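Long-range contacts in ATP phosphoribosyltransferase regulatory subunit (Lactococcus lactis, PDB 1Z7M), which is required for the first step of histidine biosynthesis and may allow feedback regulation of ATP phosphoribosyltransferase by histidine: residues B[56-61]-B[118-123]; B[141-146]-B[325-330]; B[158-163]-B[288-293]. All blocks are in the same frame, centred on the assembly; numbering follows the deposited sequence.

Contact 1: B[56-61]-B[118-123]; sequences QEVMPP and ARYSYF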
ATOM      1  N   GLN B  56     -33.567  10.032   6.212  1.00 66.71           N
ATOM      2  CA  GLN B  56     -32.878  10.123   4.932  1.00 66.30           C
ATOM      3  C   GLN B  56     -31.670   9.189   4.885  1.00 65.70           C
ATOM      4  O   GLN B  56     -30.804   9.233   5.762  1.00 66.17           O
ATOM      5  CB  GLN B  56     -32.425  11.562   4.674  1.00 66.65           C
ATOM      6  CG  GLN B  56     -33.522  12.600   4.826  1.00 68.91           C
ATOM      7  CD  GLN B  56     -34.842  12.168   4.185  1.00 71.02           C
ATOM      8  OE1 GLN B  56     -34.908  11.910   2.973  1.00 72.43           O
ATOM      9  NE2 GLN B  56     -35.908  12.091   5.000  1.00 72.10           N
ATOM     10  N   GLU B  57     -31.616   8.335   3.866  1.00 64.49           N
ATOM     11  CA  GLU B  57     -30.502   7.408   3.728  1.00 62.96           C
ATOM     12  C   GLU B  57     -29.288   8.155   3.203  1.00 61.62           C
ATOM     13  O   GLU B  57     -29.413   9.075   2.392  1.00 61.85           O
ATOM     14  CB  GLU B  57     -30.849   6.271   2.760  1.00 63.30           C
ATOM     15  CG  GLU B  57     -29.697   5.293   2.521  1.00 64.41           C
ATOM     16  CD  GLU B  57     -30.050   4.143   1.588  1.00 65.34           C
ATOM     17  OE1 GLU B  57     -29.148   3.323   1.302  1.00 65.45           O
ATOM     18  OE2 GLU B  57     -31.218   4.057   1.144  1.00 65.84           O
ATOM     19  N   VAL B  58     -28.118   7.764   3.688  1.00 60.14           N
ATOM     20  CA  VAL B  58     -26.857   8.350   3.253  1.00 59.12           C
ATOM     21  C   VAL B  58     -25.888   7.224   2.907  1.00 58.13           C
ATOM     22  O   VAL B  58     -25.951   6.139   3.484  1.00 58.69           O
ATOM     23  CB  VAL B  58     -26.230   9.229   4.342  1.00 58.66           C
ATOM     24  CG1 VAL B  58     -26.688   8.772   5.697  1.00 58.27           C
ATOM     25  CG2 VAL B  58     -24.710   9.147   4.259  1.00 57.96           C
ATOM     26  N   MET B  59     -25.006   7.467   1.948  1.00 57.80           N
ATOM     27  CA  MET B  59     -24.044   6.450   1.573  1.00 57.71           C
ATOM     28  C   MET B  59     -22.674   7.022   1.884  1.00 55.71           C
ATOM     29  O   MET B  59     -22.171   7.885   1.156  1.00 58.43           O
ATOM     30  CB  MET B  59     -24.196   6.121   0.092  1.00 56.63           C
ATOM     31  CG  MET B  59     -25.486   5.385  -0.182  1.00 55.49           C
ATOM     32  SD  MET B  59     -25.850   5.179  -1.907  1.00 53.13           S
ATOM     33  CE  MET B  59     -24.561   4.105  -2.408  1.00 54.80           C
ATOM     34  N   PRO B  60     -22.062   6.574   2.994  1.00 56.71           N
ATOM     35  CA  PRO B  60     -20.747   7.073   3.381  1.00 55.55           C
ATOM     36  C   PRO B  60     -19.733   6.606   2.367  1.00 52.98           C
ATOM     37  O   PRO B  60     -19.941   5.594   1.696  1.00 54.27           O
ATOM     38  CB  PRO B  60     -20.515   6.429   4.743  1.00 54.80           C
ATOM     39  CG  PRO B  60     -21.872   6.016   5.196  1.00 54.60           C
ATOM     40  CD  PRO B  60     -22.509   5.544   3.937  1.00 55.17           C
ATOM     41  N   PRO B  61     -18.613   7.333   2.250  1.00 55.04           N
ATOM     42  CA  PRO B  61     -17.541   7.004   1.311  1.00 54.74           C
ATOM     43  C   PRO B  61     -16.939   5.644   1.648  1.00 54.87           C
ATOM     44  O   PRO B  61     -17.005   5.195   2.796  1.00 54.82           O
ATOM     45  CB  PRO B  61     -16.565   8.146   1.513  1.00 53.53           C
ATOM     46  CG  PRO B  61     -16.752   8.461   2.953  1.00 53.21           C
ATOM     47  CD  PRO B  61     -18.226   8.456   3.113  1.00 53.18           C
ATOM     48  N   ALA B 118     -31.922  15.809  12.632  1.00 75.68           N
ATOM     49  CA  ALA B 118     -31.417  15.061  11.484  1.00 72.65           C
ATOM     50  C   ALA B 118     -31.611  13.558  11.683  1.00 70.69           C
ATOM     51  O   ALA B 118     -31.195  12.999  12.703  1.00 70.57           O
ATOM     52  CB  ALA B 118     -29.954  15.365  11.273  1.00 71.60           C
ATOM     53  N   ARG B 119     -32.262  12.911  10.719  1.00 67.84           N
ATOM     54  CA  ARG B 119     -32.474  11.469  10.793  1.00 65.12           C
ATOM     55  C   ARG B 119     -31.778  10.822   9.601  1.00 62.80           C
ATOM     56  O   ARG B 119     -32.107  11.092   8.450  1.00 62.84           O
ATOM     57  CB  ARG B 119     -33.968  11.106  10.783  1.00 65.56           C
ATOM     58  CG  ARG B 119     -34.719  11.391  12.075  1.00 65.51           C
ATOM     59  CD  ARG B 119     -35.323  12.786  12.053  1.00 65.48           C
ATOM     60  NE  ARG B 119     -35.802  13.237  13.363  1.00 64.36           N
ATOM     61  CZ  ARG B 119     -36.780  12.659  14.053  1.00 63.73           C
ATOM     62  NH1 ARG B 119     -37.404  11.588  13.566  1.00 62.76           N
ATOM     63  NH2 ARG B 119     -37.132  13.162  15.231  1.00 62.85           N
ATOM     64  N   TYR B 120     -30.812   9.963   9.894  1.00 60.32           N
ATOM     65  CA  TYR B 120     -30.032   9.276   8.873  1.00 57.30           C
ATOM     66  C   TYR B 120     -30.206   7.758   8.880  1.00 55.72           C
ATOM     67  O   TYR B 120     -30.481   7.150   9.917  1.00 55.57           O
ATOM     68  CB  TYR B 120     -28.555   9.591   9.090  1.00 56.20           C
ATOM     69  CG  TYR B 120     -28.177  11.022   8.845  1.00 55.12           C
ATOM     70  CD1 TYR B 120     -27.048  11.580   9.447  1.00 54.93           C
ATOM     71  CD2 TYR B 120     -28.910  11.809   7.969  1.00 54.61           C
ATOM     72  CE1 TYR B 120     -26.659  12.899   9.175  1.00 54.51           C
ATOM     73  CE2 TYR B 120     -28.530  13.121   7.689  1.00 54.56           C
ATOM     74  CZ  TYR B 120     -27.409  13.662   8.292  1.00 54.16           C
ATOM     75  OH  TYR B 120     -27.062  14.964   8.007  1.00 52.73           O
ATOM     76  N   SER B 121     -30.042   7.143   7.719  1.00 53.54           N
ATOM     77  CA  SER B 121     -30.120   5.699   7.643  1.00 52.41           C
ATOM     78  C   SER B 121     -29.021   5.221   6.698  1.00 51.79           C
ATOM     79  O   SER B 121     -28.525   5.988   5.874  1.00 52.02           O
ATOM     80  CB  SER B 121     -31.499   5.238   7.158  1.00 52.28           C
ATOM     81  OG  SER B 121     -31.835   5.791   5.905  1.00 52.25           O
ATOM     82  N   TYR B 122     -28.618   3.962   6.838  1.00 50.95           N
ATOM     83  CA  TYR B 122     -27.585   3.395   5.987  1.00 50.06           C
ATOM     84  C   TYR B 122     -27.795   1.904   5.741  1.00 49.72           C
ATOM     85  O   TYR B 122     -28.194   1.160   6.641  1.00 48.73           O
ATOM     86  CB  TYR B 122     -26.214   3.634   6.613  1.00 49.97           C
ATOM     87  CG  TYR B 122     -26.061   3.097   8.022  1.00 50.16           C
ATOM     88  CD1 TYR B 122     -25.735   1.763   8.259  1.00 49.78           C
ATOM     89  CD2 TYR B 122     -26.217   3.939   9.121  1.00 50.50           C
ATOM     90  CE1 TYR B 122     -25.563   1.282   9.558  1.00 49.38           C
ATOM     91  CE2 TYR B 122     -26.049   3.466  10.416  1.00 50.17           C
ATOM     92  CZ  TYR B 122     -25.722   2.141  10.629  1.00 49.85           C
ATOM     93  OH  TYR B 122     -25.554   1.691  11.918  1.00 50.21           O
ATOM     94  N   PHE B 123     -27.526   1.493   4.504  1.00 49.57           N
ATOM     95  CA  PHE B 123     -27.652   0.105   4.078  1.00 49.47           C
ATOM     96  C   PHE B 123     -26.386  -0.248   3.329  1.00 49.89           C
ATOM     97  O   PHE B 123     -26.226   0.103   2.162  1.00 49.92           O
ATOM     98  CB  PHE B 123     -28.847  -0.075   3.138  1.00 49.20           C
ATOM     99  CG  PHE B 123     -30.153   0.388   3.712  1.00 49.02           C
ATOM    100  CD1 PHE B 123     -30.400   1.749   3.920  1.00 48.71           C
ATOM    101  CD2 PHE B 123     -31.137  -0.534   4.050  1.00 48.74           C
ATOM    102  CE1 PHE B 123     -31.601   2.177   4.452  1.00 47.73           C
ATOM    103  CE2 PHE B 123     -32.343  -0.112   4.580  1.00 48.43           C
ATOM    104  CZ  PHE B 123     -32.575   1.248   4.782  1.00 48.40           C
TER
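The carboxylate of E57 stands against the ring of F123, the two flat groups inclined at 48° and their side chains crossing at about a right angle. Atom OE1 of E57 comes nearest, 3.3 Å from F123 CD1. With CG anti to the backbone N (chi1 177°) and an extended chain beyond it, E57 carries its acid over to this ring. There R47, which also makes a cation-pi contact with F123, and R40 of the second subunit both pair with the carboxylate. An alanine here would probably leave these two arginines without their shared acid and uncover CD1 of F123. The ring of Y120 lies on the other side of the sheet, with A118 CB 4.3 Å above one face and displaced toward the rim. V58 CG1 approaches that side chain at its base, 4.0 Å from Y120 CB. Strand 56-57, at one end of the chain's mixed sheet, pairs in parallel with strand 118-127 through three backbone bonds: Q56 N to R119 O (2.9 Å), S121 N to Q56 O (3.0 Å) and V58 N to S121 O (2.8 Å). A long helix, 33-52, followed by a short strand and a loop carrying P60 and P61 at a subunit boundary is consistent with motif 1 of the class II aminoacyl-tRNA synthetases, this protein's family. V58 and Y120 also pack on L33 of the second subunit. E57 and S121 share a face, where OG of S121 lies 3.3 Å from E57 CB. At the far end R119 turns away to E158 and E150, both salt-bridge partners.

Contact 2: B[141-146]-B[325-330]; sequences YQIGIE and CHMDTI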
ATOM      1  N   TYR B 141     -22.590  -6.805   6.525  1.00 53.26           N
ATOM      2  CA  TYR B 141     -23.678  -5.967   6.041  1.00 52.70           C
ATOM      3  C   TYR B 141     -24.500  -5.488   7.226  1.00 52.48           C
ATOM      4  O   TYR B 141     -24.984  -6.285   8.024  1.00 52.43           O
ATOM      5  CB  TYR B 141     -24.582  -6.769   5.118  1.00 52.17           C
ATOM      6  CG  TYR B 141     -25.361  -5.911   4.156  1.00 52.22           C
ATOM      7  CD1 TYR B 141     -24.890  -5.683   2.869  1.00 51.91           C
ATOM      8  CD2 TYR B 141     -26.580  -5.329   4.524  1.00 52.77           C
ATOM      9  CE1 TYR B 141     -25.612  -4.907   1.968  1.00 52.06           C
ATOM     10  CE2 TYR B 141     -27.307  -4.541   3.623  1.00 52.36           C
ATOM     11  CZ  TYR B 141     -26.815  -4.338   2.352  1.00 51.61           C
ATOM     12  OH  TYR B 141     -27.504  -3.565   1.457  1.00 50.51           O
ATOM     13  N   GLN B 142     -24.666  -4.186   7.343  1.00 52.13           N
ATOM     14  CA  GLN B 142     -25.443  -3.682   8.437  1.00 52.20           C
ATOM     15  C   GLN B 142     -26.491  -2.739   7.893  1.00 52.76           C
ATOM     16  O   GLN B 142     -26.381  -2.272   6.752  1.00 52.96           O
ATOM     17  CB  GLN B 142     -24.554  -2.921   9.397  1.00 51.51           C
ATOM     18  CG  GLN B 142     -23.257  -3.593   9.674  1.00 51.96           C
ATOM     19  CD  GLN B 142     -22.399  -2.805  10.638  1.00 52.46           C
ATOM     20  OE1 GLN B 142     -22.246  -1.597  10.504  1.00 52.18           O
ATOM     21  NE2 GLN B 142     -21.837  -3.490  11.622  1.00 53.23           N
ATOM     22  N   ILE B 143     -27.519  -2.499   8.713  1.00 53.02           N
ATOM     23  CA  ILE B 143     -28.600  -1.553   8.411  1.00 53.13           C
ATOM     24  C   ILE B 143     -28.831  -0.807   9.725  1.00 53.93           C
ATOM     25  O   ILE B 143     -29.021  -1.424  10.764  1.00 54.02           O
ATOM     26  CB  ILE B 143     -29.925  -2.232   7.988  1.00 51.90           C
ATOM     27  CG1 ILE B 143     -29.716  -3.113   6.766  1.00 51.16           C
ATOM     28  CG2 ILE B 143     -30.917  -1.175   7.607  1.00 51.27           C
ATOM     29  CD1 ILE B 143     -30.977  -3.765   6.257  1.00 50.15           C
ATOM     30  N   GLY B 144     -28.797   0.515   9.696  1.00 55.06           N
ATOM     31  CA  GLY B 144     -28.989   1.237  10.931  1.00 56.48           C
ATOM     32  C   GLY B 144     -29.426   2.659  10.710  1.00 57.52           C
ATOM     33  O   GLY B 144     -29.505   3.118   9.575  1.00 57.12           O
ATOM     34  N   ILE B 145     -29.713   3.355  11.807  1.00 59.09           N
ATOM     35  CA  ILE B 145     -30.155   4.753  11.763  1.00 60.72           C
ATOM     36  C   ILE B 145     -29.467   5.560  12.861  1.00 61.41           C
ATOM     37  O   ILE B 145     -29.010   5.005  13.857  1.00 61.49           O
ATOM     38  CB  ILE B 145     -31.681   4.871  11.969  1.00 60.32           C
ATOM     39  CG1 ILE B 145     -32.067   4.173  13.272  1.00 60.36           C
ATOM     40  CG2 ILE B 145     -32.423   4.281  10.783  1.00 59.37           C
ATOM     41  CD1 ILE B 145     -33.496   4.399  13.661  1.00 61.12           C
ATOM     42  N   GLU B 146     -29.392   6.868  12.662  1.00 63.05           N
ATOM     43  CA  GLU B 146     -28.768   7.768  13.627  1.00 65.24           C
ATOM     44  C   GLU B 146     -29.691   8.957  13.848  1.00 66.32           C
ATOM     45  O   GLU B 146     -30.244   9.507  12.898  1.00 67.20           O
ATOM     46  CB  GLU B 146     -27.431   8.288  13.103  1.00 64.93           C
ATOM     47  CG  GLU B 146     -26.430   7.221  12.744  1.00 66.10           C
ATOM     48  CD  GLU B 146     -25.933   6.448  13.954  1.00 67.27           C
ATOM     49  OE1 GLU B 146     -25.591   7.108  14.958  1.00 68.63           O
ATOM     50  OE2 GLU B 146     -25.869   5.191  13.904  1.00 67.44           O
ATOM     51  N   CYS B 325     -28.186  -2.849  12.659  1.00 55.25           N
ATOM     52  CA  CYS B 325     -28.644  -4.221  12.427  1.00 55.24           C
ATOM     53  C   CYS B 325     -27.556  -5.076  11.811  1.00 54.55           C
ATOM     54  O   CYS B 325     -26.974  -4.725  10.790  1.00 54.78           O
ATOM     55  CB  CYS B 325     -29.881  -4.240  11.513  1.00 55.30           C
ATOM     56  SG  CYS B 325     -31.286  -3.354  12.188  1.00 56.05           S
ATOM     57  N   HIS B 326     -27.305  -6.215  12.440  1.00 53.96           N
ATOM     58  CA  HIS B 326     -26.297  -7.132  11.981  1.00 53.31           C
ATOM     59  C   HIS B 326     -26.947  -8.187  11.113  1.00 53.33           C
ATOM     60  O   HIS B 326     -27.226  -9.294  11.559  1.00 53.64           O
ATOM     61  CB  HIS B 326     -25.599  -7.725  13.194  1.00 53.38           C
ATOM     62  CG  HIS B 326     -25.047  -6.683  14.118  1.00 53.64           C
ATOM     63  ND1 HIS B 326     -25.358  -6.639  15.459  1.00 53.89           N
ATOM     64  CD2 HIS B 326     -24.272  -5.599  13.876  1.00 53.19           C
ATOM     65  CE1 HIS B 326     -24.806  -5.568  16.002  1.00 53.20           C
ATOM     66  NE2 HIS B 326     -24.142  -4.920  15.063  1.00 52.78           N
ATOM     67  N   MET B 327     -27.169  -7.816   9.853  1.00 53.38           N
ATOM     68  CA  MET B 327     -27.820  -8.653   8.847  1.00 52.82           C
ATOM     69  C   MET B 327     -27.199 -10.024   8.633  1.00 52.22           C
ATOM     70  O   MET B 327     -27.887 -10.967   8.280  1.00 51.29           O
ATOM     71  CB  MET B 327     -27.860  -7.898   7.521  1.00 53.51           C
ATOM     72  CG  MET B 327     -28.389  -6.477   7.608  1.00 54.73           C
ATOM     73  SD  MET B 327     -30.090  -6.296   8.256  1.00 56.18           S
ATOM     74  CE  MET B 327     -30.976  -7.662   7.446  1.00 54.46           C
ATOM     75  N   ASP B 328     -25.894 -10.142   8.818  1.00 53.11           N
ATOM     76  CA  ASP B 328     -25.263 -11.437   8.630  1.00 53.98           C
ATOM     77  C   ASP B 328     -25.768 -12.359   9.710  1.00 54.13           C
ATOM     78  O   ASP B 328     -26.106 -13.517   9.458  1.00 53.88           O
ATOM     79  CB  ASP B 328     -23.742 -11.317   8.707  1.00 55.14           C
ATOM     80  CG  ASP B 328     -23.170 -10.439   7.601  1.00 57.13           C
ATOM     81  OD1 ASP B 328     -23.240 -10.828   6.400  1.00 57.14           O
ATOM     82  OD2 ASP B 328     -22.656  -9.345   7.944  1.00 58.19           O
ATOM     83  N   THR B 329     -25.817 -11.833  10.925  1.00 54.70           N
ATOM     84  CA  THR B 329     -26.296 -12.603  12.052  1.00 55.39           C
ATOM     85  C   THR B 329     -27.787 -12.889  11.882  1.00 55.11           C
ATOM     86  O   THR B 329     -28.254 -13.979  12.200  1.00 54.97           O
ATOM     87  CB  THR B 329     -26.036 -11.853  13.367  1.00 55.60           C
ATOM     88  OG1 THR B 329     -24.627 -11.597  13.491  1.00 56.28           O
ATOM     89  CG2 THR B 329     -26.499 -12.692  14.563  1.00 56.31           C
ATOM     90  N   ILE B 330     -28.526 -11.923  11.350  1.00 55.02           N
ATOM     91  CA  ILE B 330     -29.952 -12.113  11.135  1.00 55.79           C
ATOM     92  C   ILE B 330     -30.235 -13.189  10.067  1.00 56.35           C
ATOM     93  O   ILE B 330     -31.056 -14.078  10.271  1.00 55.88           O
ATOM     94  CB  ILE B 330     -30.627 -10.759  10.759  1.00 55.57           C
ATOM     95  CG1 ILE B 330     -30.420  -9.753  11.901  1.00 55.18           C
ATOM     96  CG2 ILE B 330     -32.125 -10.957  10.498  1.00 55.23           C
ATOM     97  CD1 ILE B 330     -30.904  -8.351  11.626  1.00 54.65           C
TER
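I143 and M327 form the apolar centre, their side chains crossing with I143 CG1 3.5 Å from M327 SD. The methionine chain bends at chi2 (-59°), which brings SD round to the isoleucine. Its CG also meets the edge of the Y141 ring, near the ring plane, at 3.8 Å from CD2. On the same face of the sheet as I143, C325 adds its CB at 4.1 Å from I143 CB. The backbones run antiparallel: I143 and C325 are a hydrogen-bonded pair, Q142 and H326 a non-hydrogen-bonded one. I143 N reaches a lone pair of C325 O at 3.1 Å; the return bond, C325 N to I143 O, is modelled too short to be trusted. A core strand running straight into a helix is consistent with motif 3 of class II synthetases, laid against what is probably the second strand of motif 2. H326, its ND1 bonded to P300 O, takes the N-cap position of helix 327-338; Q142 NE2 lies at the edge of its ring, 3.9 Å from CD2. Past a weak bond from M327 N to Y141 O, the syn side of D328 OD2 receives Y141 N at 2.9 Å.

Contact 3: B[158-163]-B[288-293]; sequences EILSLA and LMFKAY. With PO4 (phosphate ion), chain J.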
ATOM      1  N   GLU B 158     -38.068   7.535  20.473  1.00 67.92           N
ATOM      2  CA  GLU B 158     -38.208   7.350  19.041  1.00 67.02           C
ATOM      3  C   GLU B 158     -37.332   6.207  18.570  1.00 66.46           C
ATOM      4  O   GLU B 158     -37.787   5.339  17.829  1.00 66.54           O
ATOM      5  CB  GLU B 158     -37.815   8.620  18.300  1.00 67.23           C
ATOM      6  CG  GLU B 158     -38.113   8.568  16.826  1.00 67.55           C
ATOM      7  CD  GLU B 158     -37.670   9.825  16.100  1.00 68.35           C
ATOM      8  OE1 GLU B 158     -37.914  10.936  16.633  1.00 68.47           O
ATOM      9  OE2 GLU B 158     -37.085   9.698  14.995  1.00 68.78           O
ATOM     10  N   ILE B 159     -36.075   6.200  19.007  1.00 65.37           N
ATOM     11  CA  ILE B 159     -35.141   5.154  18.610  1.00 64.17           C
ATOM     12  C   ILE B 159     -35.538   3.780  19.172  1.00 62.99           C
ATOM     13  O   ILE B 159     -35.602   2.811  18.426  1.00 62.56           O
ATOM     14  CB  ILE B 159     -33.697   5.537  19.030  1.00 64.81           C
ATOM     15  CG1 ILE B 159     -33.253   6.804  18.282  1.00 65.67           C
ATOM     16  CG2 ILE B 159     -32.725   4.418  18.713  1.00 64.76           C
ATOM     17  CD1 ILE B 159     -32.991   6.602  16.800  1.00 65.91           C
ATOM     18  N   LEU B 160     -35.824   3.698  20.468  1.00 61.96           N
ATOM     19  CA  LEU B 160     -36.231   2.430  21.097  1.00 60.99           C
ATOM     20  C   LEU B 160     -37.467   1.840  20.446  1.00 60.54           C
ATOM     21  O   LEU B 160     -37.587   0.633  20.260  1.00 59.44           O
ATOM     22  CB  LEU B 160     -36.538   2.648  22.574  1.00 61.00           C
ATOM     23  CG  LEU B 160     -35.377   2.504  23.544  1.00 61.11           C
ATOM     24  CD1 LEU B 160     -35.781   3.034  24.896  1.00 60.76           C
ATOM     25  CD2 LEU B 160     -34.988   1.049  23.635  1.00 60.38           C
ATOM     26  N   SER B 161     -38.400   2.720  20.128  1.00 60.89           N
ATOM     27  CA  SER B 161     -39.639   2.326  19.495  1.00 61.31           C
ATOM     28  C   SER B 161     -39.349   1.728  18.114  1.00 61.11           C
ATOM     29  O   SER B 161     -39.741   0.593  17.814  1.00 60.79           O
ATOM     30  CB  SER B 161     -40.529   3.552  19.371  1.00 61.94           C
ATOM     31  OG  SER B 161     -41.875   3.197  19.603  1.00 64.28           O
ATOM     32  N   LEU B 162     -38.654   2.508  17.285  1.00 61.08           N
ATOM     33  CA  LEU B 162     -38.271   2.113  15.929  1.00 60.93           C
ATOM     34  C   LEU B 162     -37.565   0.778  15.941  1.00 60.64           C
ATOM     35  O   LEU B 162     -37.911  -0.115  15.184  1.00 61.03           O
ATOM     36  CB  LEU B 162     -37.331   3.150  15.331  1.00 60.87           C
ATOM     37  CG  LEU B 162     -37.743   3.756  13.996  1.00 61.42           C
ATOM     38  CD1 LEU B 162     -36.683   4.767  13.557  1.00 61.34           C
ATOM     39  CD2 LEU B 162     -37.918   2.662  12.968  1.00 62.10           C
ATOM     40  N   ALA B 163     -36.557   0.658  16.797  1.00 60.29           N
ATOM     41  CA  ALA B 163     -35.796  -0.574  16.930  1.00 60.08           C
ATOM     42  C   ALA B 163     -36.733  -1.769  17.119  1.00 59.94           C
ATOM     43  O   ALA B 163     -36.559  -2.820  16.499  1.00 59.69           O
ATOM     44  CB  ALA B 163     -34.836  -0.468  18.107  1.00 59.83           C
ATOM     45  N   LEU B 288     -28.296   5.501  27.771  1.00 65.88           N
ATOM     46  CA  LEU B 288     -29.115   4.418  27.244  1.00 64.39           C
ATOM     47  C   LEU B 288     -28.308   3.599  26.246  1.00 63.72           C
ATOM     48  O   LEU B 288     -27.560   4.156  25.440  1.00 63.56           O
ATOM     49  CB  LEU B 288     -30.370   4.971  26.561  1.00 63.45           C
ATOM     50  CG  LEU B 288     -31.171   3.938  25.764  1.00 62.62           C
ATOM     51  CD1 LEU B 288     -31.670   2.821  26.684  1.00 61.49           C
ATOM     52  CD2 LEU B 288     -32.325   4.632  25.053  1.00 61.97           C
ATOM     53  N   MET B 289     -28.459   2.278  26.328  1.00 62.98           N
ATOM     54  CA  MET B 289     -27.783   1.331  25.443  1.00 62.45           C
ATOM     55  C   MET B 289     -28.643   0.072  25.381  1.00 61.53           C
ATOM     56  O   MET B 289     -29.208  -0.325  26.393  1.00 61.79           O
ATOM     57  CB  MET B 289     -26.389   1.004  25.978  1.00 62.77           C
ATOM     58  CG  MET B 289     -26.360   0.451  27.389  1.00 63.04           C
ATOM     59  SD  MET B 289     -24.684   0.344  28.069  1.00 62.40           S
ATOM     60  CE  MET B 289     -24.939  -0.598  29.466  1.00 62.67           C
ATOM     61  N   PHE B 290     -28.750  -0.558  24.213  1.00 60.12           N
ATOM     62  CA  PHE B 290     -29.609  -1.732  24.088  1.00 58.94           C
ATOM     63  C   PHE B 290     -29.154  -2.777  23.087  1.00 58.75           C
ATOM     64  O   PHE B 290     -28.561  -2.448  22.073  1.00 58.78           O
ATOM     65  CB  PHE B 290     -31.007  -1.261  23.719  1.00 58.05           C
ATOM     66  CG  PHE B 290     -31.016  -0.237  22.628  1.00 57.62           C
ATOM     67  CD1 PHE B 290     -31.163  -0.612  21.305  1.00 57.42           C
ATOM     68  CD2 PHE B 290     -30.836   1.110  22.920  1.00 57.51           C
ATOM     69  CE1 PHE B 290     -31.130   0.338  20.286  1.00 57.54           C
ATOM     70  CE2 PHE B 290     -30.800   2.064  21.910  1.00 57.48           C
ATOM     71  CZ  PHE B 290     -30.948   1.674  20.591  1.00 57.29           C
ATOM     72  N   LYS B 291     -29.443  -4.041  23.379  1.00 58.44           N
ATOM     73  CA  LYS B 291     -29.082  -5.145  22.495  1.00 58.41           C
ATOM     74  C   LYS B 291     -30.329  -5.957  22.183  1.00 58.80           C
ATOM     75  O   LYS B 291     -31.368  -5.762  22.801  1.00 59.09           O
ATOM     76  CB  LYS B 291     -27.975  -5.995  23.125  1.00 57.88           C
ATOM     77  CG  LYS B 291     -26.692  -5.231  23.408  1.00 57.39           C
ATOM     78  CD  LYS B 291     -25.564  -6.173  23.799  1.00 57.32           C
ATOM     79  CE  LYS B 291     -24.281  -5.409  24.083  1.00 57.08           C
ATOM     80  NZ  LYS B 291     -23.166  -6.319  24.467  1.00 57.03           N
ATOM     81  N   ALA B 292     -30.220  -6.874  21.230  1.00 59.11           N
ATOM     82  CA  ALA B 292     -31.338  -7.721  20.850  1.00 59.94           C
ATOM     83  C   ALA B 292     -30.764  -9.023  20.340  1.00 60.23           C
ATOM     84  O   ALA B 292     -29.879  -9.012  19.491  1.00 59.72           O
ATOM     85  CB  ALA B 292     -32.158  -7.052  19.764  1.00 61.07           C
ATOM     86  N   TYR B 293     -31.263 -10.141  20.859  1.00 60.84           N
ATOM     87  CA  TYR B 293     -30.768 -11.450  20.447  1.00 61.90           C
ATOM     88  C   TYR B 293     -31.856 -12.347  19.871  1.00 62.78           C
ATOM     89  O   TYR B 293     -33.042 -12.115  20.089  1.00 63.43           O
ATOM     90  CB  TYR B 293     -30.116 -12.172  21.627  1.00 62.08           C
ATOM     91  CG  TYR B 293     -28.842 -11.534  22.121  1.00 62.46           C
ATOM     92  CD1 TYR B 293     -28.867 -10.332  22.825  1.00 62.76           C
ATOM     93  CD2 TYR B 293     -27.606 -12.126  21.870  1.00 62.66           C
ATOM     94  CE1 TYR B 293     -27.689  -9.728  23.265  1.00 63.50           C
ATOM     95  CE2 TYR B 293     -26.419 -11.534  22.306  1.00 62.94           C
ATOM     96  CZ  TYR B 293     -26.465 -10.336  22.998  1.00 63.53           C
ATOM     97  OH  TYR B 293     -25.293  -9.722  23.394  1.00 64.15           O
TER
HETATM   98  P   PO4 J 329     -24.733  -8.700  26.722  1.00127.80           P
HETATM   99  O1  PO4 J 329     -26.015  -8.428  26.835  1.00104.12           O
HETATM  100  O2  PO4 J 329     -23.964  -8.737  25.573  1.00103.08           O
HETATM  101  O3  PO4 J 329     -24.048  -7.130  27.385  1.00104.26           O
HETATM  102  O4  PO4 J 329     -24.102  -9.500  27.864  1.00103.27           O
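Oxygen O2 of the phosphate ion is gripped by two side chains of strand 288-294: Y293 OH at 2.7 Å and K291 NZ at 2.8 Å. NZ of K291 also makes a weak bond to O3, at 3.2 Å. The lysine reaches the ion through a fully extended chain, and O2 sits near the plane of the Y293 ring, at its edge. The ion probably comes from the crystallisation liquor. It is also hydrogen-bonded to residues of another protein's chain, so this side of the strand faces an intersubunit boundary.

The opposite side of the strand meets helix 152-169. The axes of segments 158-163 and 288-293 run 10.7 Å apart and only 3° from parallel, which makes this a helix laid lengthwise on the large mixed sheet, the core of the class II synthetase-like fold. F290 and L160 carry the contact in nearly equal shares. The F290 ring meets three helix residues. L160 CD2 rests over one face, 4.2 Å above the plane and offset toward the rim. I159 crosses the phenylalanine at about a right angle, bringing CG2 to 3.8 Å from CZ. A163 CB is more distant, 4.4 Å from CE1 of F290. Two residues earlier in the strand, L288 and L160 meet tip to tip, L160 CD1 3.8 Å from L288 CD2. I179, on the adjacent strand 175-181, and F323, on strand 320-326 beyond 302-306, also touch F290.

All five residues that touch across the segments are buried and meet through carbon atoms alone, so side-chain shape rather than directional bonding positions helix against strand, while the phosphate-binding groups lie on the strand's other face.

Overall arrangement
All three contacts use the one mixed sheet. Contact 1 adds one end strand, 56-57, beside a subunit boundary; contact 2 lies further in, where strand 139-148 meets strand 320-326; contact 3, whose centre lies about 9 Å from the centre of the chain, covers the sheet with a helix. Contacts 1 and 2 share neighbouring strands, joined by probable bonds between Y120 and E146 and between Y122 and G144. I145 packs on I159 and L162, tying contact 2 to contact 3, and the salt bridge R119–E158 ties contact 1 to contact 3. Contacts 1 and 3 are buried, contact 1 against the second subunit, and contact 2 partly so; backbone pairing dominates the first two, and only contact 3 is purely apolar across its segments.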